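Local coordinates for protein 2-oxoadipate dioxygenase/decarboxylase (Pseudomonas putida, PDB 6W1G) that catalyses the iron(II)-dependent, oxygen-consuming decarboxylation and hydroxylation of 2-oxoadipate to D-2-hydroxyglutarate in the breakdown of D-lysine, at residues I224-I237 with T289-A301. Residues are numbered along the deposited sequence; the frame is centred on the assembly and turned at random.
Sequences INHLTPRTLDIDAI and TARFGEIEQRGAA. With NI (nickel (II) ion), chain B.
The imidazole of His-226 has CB of Glu-294 over one face and turns its NE2 to the nickel ion at 2.0 Å, while the Glu-294 carboxylate, its plane 60° from the ring, binds the same ion through OE1 at 2.1 Å. The guanidinium of Arg-291 is met at its edge: NH2 donates to a lone pair of Ile-224 O (2.9 Å), almost exactly in plane, with water 2 bridging NE to the same oxygen. CB of Arg-298 lies over one face of the Arg-230 guanidinium, whose charge is met by Glu-68 and Glu-61.

Glu-294 reaches the metal as a fully extended arm, CG anti to the backbone N (chi1 -178°). Thr-228 OG1 donates to Glu-294 OE1 (2.8 Å) on the anti side, 26° out of the carboxylate plane, so metal and hydroxyl both grip this oxygen. His-70 and waters 7, 8 and 9 complete the site; nickel occupies the place of iron(II) in the working enzyme.

Here the edge strand 226-229 of a five-stranded mixed sheet meets strand 288-298 of a two-stranded antiparallel sheet. Water 3 links Asn-225 O to Phe-292 N, and water 4 Leu-227 O to Glu-294 N. Direct pairing is a single bridge, Arg-230 with Glu-296, where Thr-231 N donates to Glu-296 O (2.9 Å). Gln-297 OE1 accepts from Ile-234 N, tying the strand to the start of the helix, and Ile-295 CD1 packs crosswise on Pro-229 CG (3.9 Å).

In the second shell, Glu-296 OE2 hydrogen-bonds His-70 ND1 and takes weak, bent bonds from Arg-298 NE and NH2 within a salt bridge; Arg-298 NH1 binds the Asp-398 and Tyr-396 carbonyls. Glu-296 probably orients His-70, and Thr-228 the Glu-294 carboxylate, perhaps tuning their donation to the metal.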
loop_
_atom_site.group_PDB
_atom_site.type_symbol
_atom_site.label_atom_id
_atom_site.label_comp_id
_atom_site.label_asym_id
_atom_site.label_seq_id
_atom_site.Cartn_x
_atom_site.Cartn_y
_atom_site.Cartn_z
ATOM N N ILE A 224 -9.877 9.022 -6.541
ATOM C CA ILE A 224 -9.160 8.428 -5.410
ATOM C C ILE A 224 -10.183 7.793 -4.476
ATOM O O ILE A 224 -11.088 8.460 -3.957
ATOM C CB ILE A 224 -8.323 9.492 -4.692
ATOM C CG1 ILE A 224 -7.236 9.989 -5.643
ATOM C CG2 ILE A 224 -7.749 8.942 -3.412
ATOM C CD1 ILE A 224 -6.483 11.184 -5.137
ATOM N N ASN A 225 -10.065 6.498 -4.249
ATOM C CA ASN A 225 -10.920 5.825 -3.284
ATOM C C ASN A 225 -10.472 6.105 -1.863
ATOM O O ASN A 225 -11.309 6.253 -0.948
ATOM C CB ASN A 225 -10.847 4.322 -3.519
ATOM C CG ASN A 225 -11.742 3.547 -2.609
ATOM O OD1 ASN A 225 -11.252 2.825 -1.745
ATOM N ND2 ASN A 225 -13.047 3.659 -2.787
ATOM N N HIS A 226 -9.172 6.180 -1.666
ATOM C CA HIS A 226 -8.603 6.752 -0.447
ATOM C C HIS A 226 -7.128 7.018 -0.729
ATOM O O HIS A 226 -6.522 6.464 -1.654
ATOM C CB HIS A 226 -8.822 5.888 0.790
ATOM C CG HIS A 226 -8.315 4.501 0.656
ATOM N ND1 HIS A 226 -9.123 3.445 0.304
ATOM C CD2 HIS A 226 -7.078 3.966 0.818
ATOM C CE1 HIS A 226 -8.422 2.326 0.275
ATOM N NE2 HIS A 226 -7.169 2.611 0.592
ATOM N N LEU A 227 -6.571 7.893 0.096
ATOM C CA LEU A 227 -5.149 8.168 0.163
ATOM C C LEU A 227 -4.753 8.036 1.624
ATOM O O LEU A 227 -5.289 8.770 2.461
ATOM C CB LEU A 227 -4.913 9.575 -0.322
ATOM C CG LEU A 227 -3.634 9.982 -0.839
ATOM C CD1 LEU A 227 -2.829 9.167 -1.650
ATOM C CD2 LEU A 227 -3.524 11.395 -1.187
ATOM N N THR A 228 -3.839 7.119 1.909
ATOM C CA THR A 228 -3.575 6.662 3.278
ATOM C C THR A 228 -2.177 7.060 3.691
ATOM O O THR A 228 -1.197 6.597 3.072
ATOM C CB THR A 228 -3.703 5.137 3.341
ATOM O OG1 THR A 228 -5.018 4.816 2.899
ATOM C CG2 THR A 228 -3.453 4.636 4.741
ATOM N N PRO A 229 -2.057 7.891 4.726
ATOM C CA PRO A 229 -0.742 8.192 5.296
ATOM C C PRO A 229 -0.320 7.096 6.252
ATOM O O PRO A 229 -1.124 6.290 6.717
ATOM C CB PRO A 229 -0.966 9.509 6.043
ATOM C CG PRO A 229 -2.366 9.444 6.472
ATOM C CD PRO A 229 -3.132 8.625 5.443
ATOM N N ARG A 230 0.973 7.097 6.562
ATOM C CA ARG A 230 1.585 6.128 7.450
ATOM C C ARG A 230 1.826 6.732 8.832
ATOM O O ARG A 230 2.503 7.755 8.970
ATOM C CB ARG A 230 2.925 5.638 6.886
ATOM C CG ARG A 230 3.632 4.671 7.803
ATOM C CD ARG A 230 4.963 4.217 7.222
ATOM N NE ARG A 230 5.669 3.393 8.166
ATOM C CZ ARG A 230 6.919 2.944 8.027
ATOM N NH1 ARG A 230 7.637 3.258 6.949
ATOM N NH2 ARG A 230 7.457 2.189 8.961
ATOM N N THR A 231 1.242 6.100 9.849
ATOM C CA THR A 231 1.540 6.453 11.223
ATOM C C THR A 231 2.416 5.397 11.867
ATOM O O THR A 231 2.351 4.222 11.540
ATOM C CB THR A 231 0.254 6.655 12.048
ATOM O OG1 THR A 231 0.568 7.102 13.370
ATOM C CG2 THR A 231 -0.585 5.417 12.180
ATOM N N LEU A 232 3.189 5.849 12.862
ATOM C CA LEU A 232 3.969 4.934 13.691
ATOM C C LEU A 232 3.146 4.286 14.809
ATOM O O LEU A 232 3.629 3.389 15.467
ATOM C CB LEU A 232 5.154 5.678 14.313
ATOM C CG LEU A 232 6.151 6.227 13.303
ATOM C CD1 LEU A 232 7.273 6.982 14.024
ATOM C CD2 LEU A 232 6.718 5.145 12.399
ATOM N N ASP A 233 1.908 4.720 15.065
ATOM C CA ASP A 233 1.135 4.134 16.176
ATOM C C ASP A 233 -0.358 4.285 15.901
ATOM O O ASP A 233 -0.950 5.321 16.191
ATOM C CB ASP A 233 1.524 4.776 17.511
ATOM C CG ASP A 233 0.878 4.078 18.683
ATOM O OD1 ASP A 233 -0.098 3.314 18.507
ATOM O OD2 ASP A 233 1.327 4.301 19.843
ATOM N N ILE A 234 -0.961 3.243 15.326
ATOM C CA ILE A 234 -2.369 3.328 14.969
ATOM C C ILE A 234 -3.252 3.341 16.205
ATOM O O ILE A 234 -4.357 3.879 16.168
ATOM C CB ILE A 234 -2.740 2.204 13.983
ATOM C CG1 ILE A 234 -4.042 2.546 13.251
ATOM C CG2 ILE A 234 -2.892 0.887 14.690
ATOM C CD1 ILE A 234 -4.327 1.631 12.132
ATOM N N ASP A 235 -2.804 2.746 17.316
ATOM C CA ASP A 235 -3.635 2.825 18.512
ATOM C C ASP A 235 -3.732 4.261 18.995
ATOM O O ASP A 235 -4.798 4.736 19.393
ATOM C CB ASP A 235 -3.041 1.977 19.630
ATOM C CG ASP A 235 -3.046 0.480 19.333
ATOM O OD1 ASP A 235 -3.999 -0.003 18.736
ATOM O OD2 ASP A 235 -2.090 -0.217 19.717
ATOM N N ALA A 236 -2.611 4.963 18.979
ATOM C CA ALA A 236 -2.576 6.351 19.384
ATOM C C ALA A 236 -3.407 7.210 18.453
ATOM O O ALA A 236 -4.113 8.121 18.903
ATOM C CB ALA A 236 -1.142 6.849 19.470
ATOM N N ILE A 237 -3.334 6.965 17.149
ATOM C CA ILE A 237 -4.116 7.827 16.283
ATOM C C ILE A 237 -5.610 7.585 16.519
ATOM O O ILE A 237 -6.396 8.521 16.464
ATOM C CB ILE A 237 -3.672 7.705 14.814
ATOM C CG1 ILE A 237 -3.988 9.022 14.142
ATOM C CG2 ILE A 237 -4.264 6.487 14.218
ATOM C CD1 ILE A 237 -3.199 9.227 12.933
ATOM N N THR A 289 -23.036 10.353 -2.125
ATOM C CA THR A 289 -22.165 9.198 -1.980
ATOM C C THR A 289 -21.005 9.543 -1.061
ATOM O O THR A 289 -20.459 10.649 -1.101
ATOM C CB THR A 289 -21.619 8.728 -3.330
ATOM O OG1 THR A 289 -20.889 7.504 -3.166
ATOM C CG2 THR A 289 -20.670 9.749 -3.921
ATOM N N ALA A 290 -20.600 8.585 -0.265
ATOM C CA ALA A 290 -19.612 8.844 0.757
ATOM C C ALA A 290 -18.220 8.588 0.224
ATOM O O ALA A 290 -17.998 7.650 -0.553
ATOM C CB ALA A 290 -19.870 7.955 1.975
ATOM N N ARG A 291 -17.289 9.448 0.635
ATOM C CA ARG A 291 -15.862 9.224 0.446
ATOM C C ARG A 291 -15.293 8.808 1.780
ATOM O O ARG A 291 -15.574 9.458 2.806
ATOM C CB ARG A 291 -15.140 10.474 -0.049
ATOM C CG ARG A 291 -15.706 10.959 -1.380
ATOM C CD ARG A 291 -14.788 12.002 -2.035
ATOM N NE ARG A 291 -13.638 11.350 -2.639
ATOM C CZ ARG A 291 -12.751 11.981 -3.410
ATOM N NH1 ARG A 291 -12.808 13.304 -3.563
ATOM N NH2 ARG A 291 -11.752 11.278 -3.945
ATOM N N PHE A 292 -14.556 7.708 1.796
ATOM C CA PHE A 292 -13.997 7.168 3.018
ATOM C C PHE A 292 -12.494 7.315 3.029
ATOM O O PHE A 292 -11.827 7.224 2.005
ATOM C CB PHE A 292 -14.322 5.709 3.144
ATOM C CG PHE A 292 -15.780 5.436 3.305
ATOM C CD1 PHE A 292 -16.371 5.466 4.554
ATOM C CD2 PHE A 292 -16.585 5.176 2.200
ATOM C CE1 PHE A 292 -17.739 5.223 4.697
ATOM C CE2 PHE A 292 -17.933 4.919 2.360
ATOM C CZ PHE A 292 -18.509 4.958 3.598
ATOM N N GLY A 293 -11.950 7.518 4.213
ATOM C CA GLY A 293 -10.523 7.606 4.422
ATOM C C GLY A 293 -10.011 6.385 5.159
ATOM O O GLY A 293 -10.734 5.489 5.592
ATOM N N GLU A 294 -8.677 6.334 5.235
ATOM C CA GLU A 294 -7.968 5.212 5.840
ATOM C C GLU A 294 -6.696 5.704 6.498
ATOM O O GLU A 294 -6.097 6.727 6.100
ATOM C CB GLU A 294 -7.656 4.182 4.749
ATOM C CG GLU A 294 -6.952 2.921 5.201
ATOM C CD GLU A 294 -6.805 1.973 4.040
ATOM O OE1 GLU A 294 -5.897 2.151 3.203
ATOM O OE2 GLU A 294 -7.631 1.043 3.924
ATOM N N ILE A 295 -6.255 4.954 7.499
ATOM C CA ILE A 295 -4.980 5.171 8.173
ATOM C C ILE A 295 -4.319 3.811 8.329
ATOM O O ILE A 295 -4.990 2.814 8.581
ATOM C CB ILE A 295 -5.208 5.874 9.551
ATOM C CG1 ILE A 295 -3.928 6.166 10.276
ATOM C CG2 ILE A 295 -6.148 5.082 10.459
ATOM C CD1 ILE A 295 -3.005 7.098 9.573
ATOM N N GLU A 296 -2.978 3.774 8.230
ATOM C CA GLU A 296 -2.244 2.511 8.367
ATOM C C GLU A 296 -0.953 2.711 9.133
ATOM O O GLU A 296 -0.370 3.800 9.158
ATOM C CB GLU A 296 -1.938 1.869 7.018
ATOM C CG GLU A 296 -0.836 2.499 6.181
ATOM C CD GLU A 296 -0.738 1.933 4.722
ATOM O OE1 GLU A 296 -1.354 0.911 4.462
ATOM O OE2 GLU A 296 -0.078 2.513 3.862
ATOM N N GLN A 297 -0.515 1.611 9.741
ATOM C CA GLN A 297 0.763 1.486 10.397
ATOM C C GLN A 297 1.462 0.282 9.741
ATOM O O GLN A 297 0.854 -0.787 9.642
ATOM C CB GLN A 297 0.589 1.227 11.904
ATOM C CG GLN A 297 1.915 1.127 12.654
ATOM C CD GLN A 297 1.768 0.724 14.077
ATOM O OE1 GLN A 297 0.742 0.961 14.740
ATOM N NE2 GLN A 297 2.813 0.135 14.604
ATOM N N ARG A 298 2.707 0.431 9.303
ATOM C CA ARG A 298 3.403 -0.616 8.558
ATOM C C ARG A 298 4.504 -1.222 9.403
ATOM O O ARG A 298 5.340 -0.491 9.919
ATOM C CB ARG A 298 3.957 -0.102 7.217
ATOM C CG ARG A 298 2.859 0.145 6.240
ATOM C CD ARG A 298 3.374 0.678 4.885
ATOM N NE ARG A 298 2.273 0.682 3.937
ATOM C CZ ARG A 298 1.879 -0.380 3.253
ATOM N NH1 ARG A 298 2.599 -1.507 3.251
ATOM N NH2 ARG A 298 0.752 -0.326 2.550
ATOM N N GLY A 299 4.491 -2.547 9.493
ATOM C CA GLY A 299 5.464 -3.323 10.225
ATOM C C GLY A 299 6.296 -4.220 9.327
ATOM O O GLY A 299 6.559 -3.861 8.186
ATOM N N ALA A 300 6.746 -5.349 9.859
ATOM C CA ALA A 300 7.707 -6.208 9.186
ATOM C C ALA A 300 7.076 -7.016 8.071
ATOM O O ALA A 300 6.021 -7.649 8.219
ATOM C CB ALA A 300 8.300 -7.163 10.201
ATOM N N ALA A 301 7.812 -7.118 6.969
ATOM C CA ALA A 301 7.484 -8.072 5.926
ATOM C C ALA A 301 7.726 -9.486 6.443
ATOM O O ALA A 301 8.734 -9.769 7.087
ATOM C CB ALA A 301 8.373 -7.782 4.729
HETATM NI NI NI B . -5.837 1.248 1.343
HETATM O O HOH W 1 -10.066 12.111 -6.303
HETATM O O HOH W 2 -13.468 8.559 -2.590
HETATM O O HOH W 3 -13.999 6.255 -0.635
HETATM O O HOH W 4 -7.020 8.912 4.567
HETATM O O HOH W 5 1.491 4.767 3.721
HETATM O O HOH W 6 4.250 2.585 10.474
HETATM O O HOH W 7 -7.464 -0.281 1.808
HETATM O O HOH W 8 -5.918 0.107 -0.482
HETATM O O HOH W 9 -4.908 -0.478 1.910
#